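Local coordinates for uncharacterized protein (Streptococcus pneumoniae, PDB 3LFT) that probably serves as the substrate-binding protein of an ABC transporter, holding L-tryptophan in the cleft between its two lobes, at residues A[212-224]-A[228-239]. Residues are numbered along the deposited sequence; the frame is centred on the assembly and turned at random. Where two conformers were deposited one is given.
With TRP (tryptophan), chain C.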
ATOM      1  N   SER A 212      -0.368  25.819   4.714  1.00  6.53           N
ATOM      2  CA  SER A 212      -0.319  25.492   6.128  0.50  7.49           C
ATOM      3  C   SER A 212       1.071  25.112   6.582  1.00  7.05           C
ATOM      4  O   SER A 212       1.460  25.394   7.711  1.00  6.98           O
ATOM      5  CB  SER A 212      -1.303  24.379   6.439  0.50  7.32           C
ATOM      6  OG  SER A 212      -1.078  23.883   7.743  0.50  9.95           O
ATOM      7  N   LYS A 213       1.814  24.479   5.678  1.00  8.59           N
ATOM      8  CA  LYS A 213       3.217  24.117   5.887  1.00  9.89           C
ATOM      9  C   LYS A 213       3.448  23.164   7.056  1.00  9.81           C
ATOM     10  O   LYS A 213       4.428  23.275   7.779  1.00 11.58           O
ATOM     11  CB  LYS A 213       4.100  25.362   5.925  1.00 10.25           C
ATOM     12  CG  LYS A 213       3.862  26.267   4.710  1.00 11.09           C
ATOM     13  CD  LYS A 213       4.833  27.381   4.616  1.00 11.21           C
ATOM     14  CE  LYS A 213       4.284  28.482   3.732  1.00 11.64           C
ATOM     15  NZ  LYS A 213       4.217  28.111   2.291  1.00 10.38           N
ATOM     16  N   LYS A 214       2.514  22.234   7.223  1.00  9.03           N
ATOM     17  CA  LYS A 214       2.653  21.173   8.212  0.50  8.15           C
ATOM     18  C   LYS A 214       3.466  20.071   7.569  1.00  7.38           C
ATOM     19  O   LYS A 214       3.297  19.799   6.390  1.00  7.36           O
ATOM     20  CB  LYS A 214       1.296  20.582   8.593  0.50  8.58           C
ATOM     21  CG  LYS A 214       0.288  21.571   9.116  0.50  8.38           C
ATOM     22  CD  LYS A 214       0.913  22.512  10.121  0.50  8.11           C
ATOM     23  CE  LYS A 214      -0.016  23.668  10.385  0.50  9.20           C
ATOM     24  NZ  LYS A 214       0.430  24.400  11.577  0.50  7.24           N
ATOM     25  N   PRO A 215       4.336  19.404   8.333  1.00  5.88           N
ATOM     26  CA  PRO A 215       5.007  18.246   7.728  1.00  5.81           C
ATOM     27  C   PRO A 215       4.028  17.108   7.449  1.00  5.04           C
ATOM     28  O   PRO A 215       3.106  16.866   8.242  1.00  5.74           O
ATOM     29  CB  PRO A 215       5.993  17.818   8.811  1.00  5.55           C
ATOM     30  CG  PRO A 215       5.450  18.380  10.075  1.00  7.61           C
ATOM     31  CD  PRO A 215       4.782  19.658   9.711  1.00  5.89           C
ATOM     32  N   ILE A 216       4.248  16.414   6.338  1.00  4.38           N
ATOM     33  CA  ILE A 216       3.457  15.245   5.953  1.00  4.87           C
ATOM     34  C   ILE A 216       4.349  14.017   6.040  1.00  4.55           C
ATOM     35  O   ILE A 216       5.478  14.005   5.507  1.00  4.73           O
ATOM     36  CB  ILE A 216       2.902  15.372   4.526  1.00  4.77           C
ATOM     37  CG1 ILE A 216       2.150  16.690   4.336  1.00  6.07           C
ATOM     38  CG2 ILE A 216       1.964  14.216   4.208  1.00  5.89           C
ATOM     39  CD1 ILE A 216       1.984  17.055   2.846  1.00  6.39           C
ATOM     40  N   TYR A 217       3.850  12.987   6.719  1.00  4.01           N
ATOM     41  CA  TYR A 217       4.524  11.693   6.811  1.00  3.87           C
ATOM     42  C   TYR A 217       3.660  10.636   6.100  1.00  4.39           C
ATOM     43  O   TYR A 217       2.849   9.950   6.740  1.00  4.59           O
ATOM     44  CB  TYR A 217       4.710  11.312   8.274  1.00  4.56           C
ATOM     45  CG  TYR A 217       5.766  12.093   9.022  1.00  3.83           C
ATOM     46  CD1 TYR A 217       7.078  11.618   9.064  1.00  3.99           C
ATOM     47  CD2 TYR A 217       5.471  13.270   9.718  1.00  5.15           C
ATOM     48  CE1 TYR A 217       8.056  12.282   9.792  1.00  4.32           C
ATOM     49  CE2 TYR A 217       6.475  13.956  10.439  1.00  4.47           C
ATOM     50  CZ  TYR A 217       7.749  13.448  10.453  1.00  5.33           C
ATOM     51  OH  TYR A 217       8.743  14.079  11.172  1.00  6.68           O
ATOM     52  N   PRO A 218       3.813  10.506   4.773  1.00  4.11           N
ATOM     53  CA  PRO A 218       2.924   9.630   3.996  1.00  4.77           C
ATOM     54  C   PRO A 218       3.632   8.312   3.703  1.00  4.83           C
ATOM     55  O   PRO A 218       4.811   8.297   3.325  1.00  4.60           O
ATOM     56  CB  PRO A 218       2.692  10.430   2.721  1.00  5.15           C
ATOM     57  CG  PRO A 218       4.035  11.160   2.499  1.00  5.23           C
ATOM     58  CD  PRO A 218       4.672  11.321   3.887  1.00  4.20           C
ATOM     59  N   SER A 219       2.914   7.197   3.857  1.00  4.80           N
ATOM     60  CA  SER A 219       3.512   5.851   3.832  1.00  5.58           C
ATOM     61  C   SER A 219       3.810   5.288   2.453  1.00  5.12           C
ATOM     62  O   SER A 219       3.401   4.159   2.122  1.00  6.35           O
ATOM     63  CB  SER A 219       2.633   4.892   4.642  1.00  5.60           C
ATOM     64  OG  SER A 219       2.480   5.363   5.966  1.00  5.82           O
ATOM     65  N   ALA A 220       4.522   6.062   1.632  1.00  4.33           N
ATOM     66  CA  ALA A 220       5.060   5.567   0.365  1.00  4.35           C
ATOM     67  C   ALA A 220       6.146   6.471  -0.146  1.00  3.97           C
ATOM     68  O   ALA A 220       6.033   7.695  -0.053  1.00  4.57           O
ATOM     69  CB  ALA A 220       3.967   5.482  -0.703  1.00  4.62           C
ATOM     70  N   THR A 221       7.192   5.872  -0.711  1.00  4.28           N
ATOM     71  CA  THR A 221       8.239   6.618  -1.394  1.00  4.38           C
ATOM     72  C   THR A 221       7.653   7.546  -2.431  1.00  4.29           C
ATOM     73  O   THR A 221       8.066   8.690  -2.526  1.00  5.08           O
ATOM     74  CB  THR A 221       9.265   5.668  -2.025  1.00  5.18           C
ATOM     75  OG1 THR A 221       9.878   4.917  -0.968  1.00  7.00           O
ATOM     76  CG2 THR A 221      10.340   6.402  -2.813  1.00  5.63           C
ATOM     77  N   ALA A 222       6.671   7.053  -3.183  1.00  4.44           N
ATOM     78  CA  ALA A 222       6.068   7.842  -4.240  1.00  4.82           C
ATOM     79  C   ALA A 222       5.372   9.104  -3.727  1.00  4.02           C
ATOM     80  O   ALA A 222       5.290  10.082  -4.459  1.00  5.31           O
ATOM     81  CB  ALA A 222       5.104   6.993  -5.037  1.00  4.23           C
HETATM   82  N   MSE A 223       4.863   9.055  -2.495  1.00  4.63           N
HETATM   83  CA  MSE A 223       4.271  10.236  -1.871  1.00  4.24           C
HETATM   84  C   MSE A 223       5.342  11.159  -1.303  1.00  4.14           C
HETATM   85  O   MSE A 223       5.291  12.364  -1.509  1.00  5.15           O
HETATM   86  CB  MSE A 223       3.263   9.837  -0.795  1.00  4.86           C
HETATM   87  CG  MSE A 223       1.988   9.174  -1.380  1.00  4.52           C
HETATM   88 SE   MSE A 223       0.554   8.936  -0.087  1.00 10.49          SE
HETATM   89  CE  MSE A 223       0.905   7.146   0.565  1.00  7.80           C
ATOM     90  N   VAL A 224       6.340  10.601  -0.619  1.00  5.17           N
ATOM     91  CA  VAL A 224       7.426  11.417  -0.111  1.00  6.13           C
ATOM     92  C   VAL A 224       8.104  12.151  -1.255  1.00  5.54           C
ATOM     93  O   VAL A 224       8.452  13.327  -1.112  1.00  7.73           O
ATOM     94  CB  VAL A 224       8.439  10.591   0.726  1.00  6.06           C
ATOM     95  CG1 VAL A 224       9.662  11.442   1.121  1.00  7.15           C
ATOM     96  CG2 VAL A 224       7.765  10.061   2.006  1.00  7.49           C
ATOM     97  N   GLY A 228       6.015  14.979   0.386  1.00  7.22           N
ATOM     98  CA  GLY A 228       6.020  14.541   1.781  1.00  6.96           C
ATOM     99  C   GLY A 228       7.385  14.756   2.404  1.00  6.88           C
ATOM    100  O   GLY A 228       8.391  14.888   1.687  1.00  8.10           O
ATOM    101  N   LEU A 229       7.435  14.812   3.732  1.00  6.61           N
ATOM    102  CA  LEU A 229       8.679  14.999   4.447  1.00  7.34           C
ATOM    103  C   LEU A 229       9.483  13.703   4.544  1.00  6.65           C
ATOM    104  O   LEU A 229      10.664  13.672   4.185  1.00  6.70           O
ATOM    105  CB  LEU A 229       8.390  15.558   5.838  1.00  6.70           C
ATOM    106  CG  LEU A 229       9.589  15.576   6.799  1.00  6.80           C
ATOM    107  CD1 LEU A 229      10.701  16.470   6.278  1.00  7.51           C
ATOM    108  CD2 LEU A 229       9.166  15.992   8.208  1.00  8.65           C
ATOM    109  N   ALA A 230       8.844  12.640   5.038  1.00  6.65           N
ATOM    110  CA  ALA A 230       9.562  11.412   5.317  1.00  6.42           C
ATOM    111  C   ALA A 230       8.562  10.327   5.647  1.00  5.86           C
ATOM    112  O   ALA A 230       7.382  10.577   5.912  1.00  5.85           O
ATOM    113  CB  ALA A 230      10.505  11.619   6.516  1.00  6.76           C
ATOM    114  N   SER A 231       9.040   9.089   5.591  1.00  4.85           N
ATOM    115  CA  SER A 231       8.283   7.947   6.070  1.00  4.80           C
ATOM    116  C   SER A 231       9.213   6.763   6.325  1.00  3.87           C
ATOM    117  O   SER A 231      10.435   6.892   6.205  1.00  3.77           O
ATOM    118  CB  SER A 231       7.148   7.571   5.104  1.00  5.40           C
ATOM    119  OG  SER A 231       6.302   6.601   5.708  1.00  5.38           O
ATOM    120  N   VAL A 232       8.619   5.619   6.653  1.00  4.36           N
ATOM    121  CA  VAL A 232       9.322   4.328   6.734  1.00  4.05           C
ATOM    122  C   VAL A 232       8.498   3.383   5.871  1.00  4.09           C
ATOM    123  O   VAL A 232       7.290   3.235   6.106  1.00  4.57           O
ATOM    124  CB  VAL A 232       9.460   3.811   8.172  1.00  3.98           C
ATOM    125  CG1 VAL A 232      10.284   2.539   8.185  1.00  5.38           C
ATOM    126  CG2 VAL A 232      10.094   4.898   9.066  1.00  5.92           C
ATOM    127  N   VAL A 233       9.140   2.783   4.869  1.00  4.76           N
ATOM    128  CA  VAL A 233       8.402   2.145   3.778  1.00  5.20           C
ATOM    129  C   VAL A 233       9.029   0.839   3.346  1.00  5.00           C
ATOM    130  O   VAL A 233      10.220   0.613   3.525  1.00  5.03           O
ATOM    131  CB  VAL A 233       8.295   3.091   2.541  1.00  5.65           C
ATOM    132  CG1 VAL A 233       7.522   4.362   2.917  1.00  6.78           C
ATOM    133  CG2 VAL A 233       9.680   3.455   2.005  1.00  6.49           C
ATOM    134  N   ILE A 234       8.180   0.004   2.762  1.00  6.07           N
ATOM    135  CA  ILE A 234       8.623  -1.254   2.180  0.50  6.22           C
ATOM    136  C   ILE A 234       8.943  -1.047   0.713  1.00  6.31           C
ATOM    137  O   ILE A 234       8.343  -0.193   0.042  1.00  6.10           O
ATOM    138  CB  ILE A 234       7.544  -2.289   2.323  0.50  6.69           C
ATOM    139  CG1 ILE A 234       7.327  -2.558   3.801  0.50  6.51           C
ATOM    140  CG2 ILE A 234       7.915  -3.579   1.612  0.50  6.37           C
ATOM    141  CD1 ILE A 234       5.961  -3.028   4.065  0.50  6.81           C
ATOM    142  N   ASP A 235       9.907  -1.816   0.206  1.00  5.84           N
ATOM    143  CA  ASP A 235      10.331  -1.689  -1.192  1.00  5.97           C
ATOM    144  C   ASP A 235       9.260  -2.260  -2.132  1.00  5.53           C
ATOM    145  O   ASP A 235       8.956  -3.455  -2.088  1.00  6.12           O
ATOM    146  CB  ASP A 235      11.685  -2.396  -1.346  1.00  5.76           C
ATOM    147  CG  ASP A 235      12.311  -2.230  -2.710  1.00  6.59           C
ATOM    148  OD1 ASP A 235      11.718  -2.659  -3.715  1.00  6.18           O
ATOM    149  OD2 ASP A 235      13.465  -1.746  -2.770  1.00 11.31           O
ATOM    150  N   GLN A 236       8.731  -1.396  -2.999  1.00  5.04           N
ATOM    151  CA  GLN A 236       7.605  -1.773  -3.844  1.00  5.15           C
ATOM    152  C   GLN A 236       7.994  -2.772  -4.906  1.00  5.04           C
ATOM    153  O   GLN A 236       7.256  -3.721  -5.190  1.00  5.22           O
ATOM    154  CB  GLN A 236       6.988  -0.545  -4.487  1.00  4.84           C
ATOM    155  CG  GLN A 236       6.531   0.514  -3.466  1.00  5.83           C
ATOM    156  CD  GLN A 236       5.444  -0.016  -2.560  1.00  4.82           C
ATOM    157  OE1 GLN A 236       4.299  -0.161  -3.004  1.00  5.53           O
ATOM    158  NE2 GLN A 236       5.769  -0.304  -1.307  1.00  5.36           N
ATOM    159  N   HIS A 237       9.162  -2.568  -5.510  1.00  4.87           N
ATOM    160  CA  HIS A 237       9.613  -3.541  -6.499  1.00  4.93           C
ATOM    161  C   HIS A 237       9.807  -4.938  -5.887  1.00  4.24           C
ATOM    162  O   HIS A 237       9.431  -5.949  -6.493  1.00  5.04           O
ATOM    163  CB  HIS A 237      10.844  -3.029  -7.241  1.00  4.64           C
ATOM    164  CG  HIS A 237      11.348  -3.979  -8.274  1.00  6.63           C
ATOM    165  ND1 HIS A 237      10.783  -4.095  -9.527  1.00  8.17           N
ATOM    166  CD2 HIS A 237      12.345  -4.885  -8.224  1.00  5.54           C
ATOM    167  CE1 HIS A 237      11.429  -5.024 -10.214  1.00  5.99           C
ATOM    168  NE2 HIS A 237      12.377  -5.520  -9.443  1.00  8.43           N
ATOM    169  N   ASP A 238      10.372  -4.998  -4.674  1.00  4.80           N
ATOM    170  CA  ASP A 238      10.496  -6.285  -3.949  1.00  5.04           C
ATOM    171  C   ASP A 238       9.146  -6.976  -3.734  1.00  4.77           C
ATOM    172  O   ASP A 238       9.034  -8.201  -3.865  1.00  5.29           O
ATOM    173  CB  ASP A 238      11.215  -6.109  -2.602  1.00  5.30           C
ATOM    174  CG  ASP A 238      12.712  -5.860  -2.735  1.00  5.85           C
ATOM    175  OD1 ASP A 238      13.296  -6.107  -3.805  1.00  8.23           O
ATOM    176  OD2 ASP A 238      13.299  -5.415  -1.725  1.00  8.52           O
ATOM    177  N   LEU A 239       8.129  -6.196  -3.389  1.00  5.26           N
ATOM    178  CA  LEU A 239       6.775  -6.749  -3.234  1.00  5.25           C
ATOM    179  C   LEU A 239       6.297  -7.379  -4.518  1.00  4.52           C
ATOM    180  O   LEU A 239       5.721  -8.482  -4.522  1.00  4.91           O
ATOM    181  CB  LEU A 239       5.772  -5.685  -2.788  1.00  5.17           C
ATOM    182  CG  LEU A 239       5.971  -5.117  -1.378  1.00  4.39           C
ATOM    183  CD1 LEU A 239       5.105  -3.880  -1.212  1.00  5.37           C
ATOM    184  CD2 LEU A 239       5.668  -6.179  -0.320  1.00  6.20           C
TER
HETATM  185  N   TRP C   1      -0.986  -2.366   0.580  1.00  8.29           N
HETATM  186  CA  TRP C   1      -2.082  -1.582  -0.061  1.00  8.97           C
HETATM  187  C   TRP C   1      -3.387  -2.287   0.117  1.00  8.94           C
HETATM  188  O   TRP C   1      -4.338  -2.033  -0.627  1.00  8.77           O
HETATM  189  CB  TRP C   1      -1.756  -1.353  -1.546  1.00  8.71           C
HETATM  190  CG  TRP C   1      -0.479  -0.570  -1.719  1.00  7.83           C
HETATM  191  CD1 TRP C   1       0.788  -1.063  -2.029  1.00  8.47           C
HETATM  192  CD2 TRP C   1      -0.325   0.880  -1.556  1.00  8.23           C
HETATM  193  NE1 TRP C   1       1.688  -0.024  -2.074  1.00  8.55           N
HETATM  194  CE2 TRP C   1       1.098   1.138  -1.789  1.00  8.59           C
HETATM  195  CE3 TRP C   1      -1.209   1.880  -1.222  1.00  8.21           C
HETATM  196  CZ2 TRP C   1       1.549   2.441  -1.689  1.00  8.72           C
HETATM  197  CZ3 TRP C   1      -0.720   3.179  -1.124  1.00  9.20           C
HETATM  198  CH2 TRP C   1       0.644   3.440  -1.363  1.00  8.94           C
HETATM  199  OXT TRP C   1      -3.501  -3.128   1.020  1.00  8.45           O
HETATM  200  O   HOH W   1       4.115   7.377   7.117  1.00  6.79           O
HETATM  201  O   HOH W   2       9.557   2.119  -1.411  1.00 12.92           O
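Leu229 and Tyr217 lie side by side and point the same way. The CD2 methyl of Leu229 sits 3.7 Å from CZ of Tyr217, obliquely to the ring, and also touches Pro215 CB. The tyrosine ring goes on to pack against helix 119-129, and its hydroxyl is hydrogen-bonded to Thr130. Further along, Val224 CG2 lies 3.7 Å from Ala230 C. Val233 covers the start of helix 221-224, with CG1 on Ala220 and CG2 on Thr221 OG1.

Direct polar links are few. Leu229 N donates to Ile216 O at 2.8 Å. Gly228 N makes a weak bond to Met223 O. Tyr217 CA approaches Ala230 O at 3.2 Å in a CA-H...O contact. Strands 216-218 and 230-233 run nearly parallel, 16° apart. The first edges a four-stranded parallel sheet and the second belongs to a mixed sheet, consistent with the two-lobed periplasmic-binding-protein fold.

Two waters complete the join. One links Tyr217 O, Ser231 OG and Ser219 OG, which also bonds to Val192 O. Ser231 carries its hydroxyl anti to the backbone N (chi1 -170°), which puts Ser231 OG 2.7 Å from this water's O. The second connects Thr221 OG1 with Ile234 O.

At the tryptophan pocket, Gln236 OE1 accepts from the ligand indole NE1 at 2.8 Å and an N-H...O angle of 168°. Gln236 NE2 donates to Ile234 O, which helps fix the amide's rotation. Ala220 CB lies 4.0 Å from the indole CH2. A buried join with few direct bonds, where Ala230 N and O lack hydrogen-bond partners in the model, thus meets a pocket edge where an oriented amide reads the indole N-H.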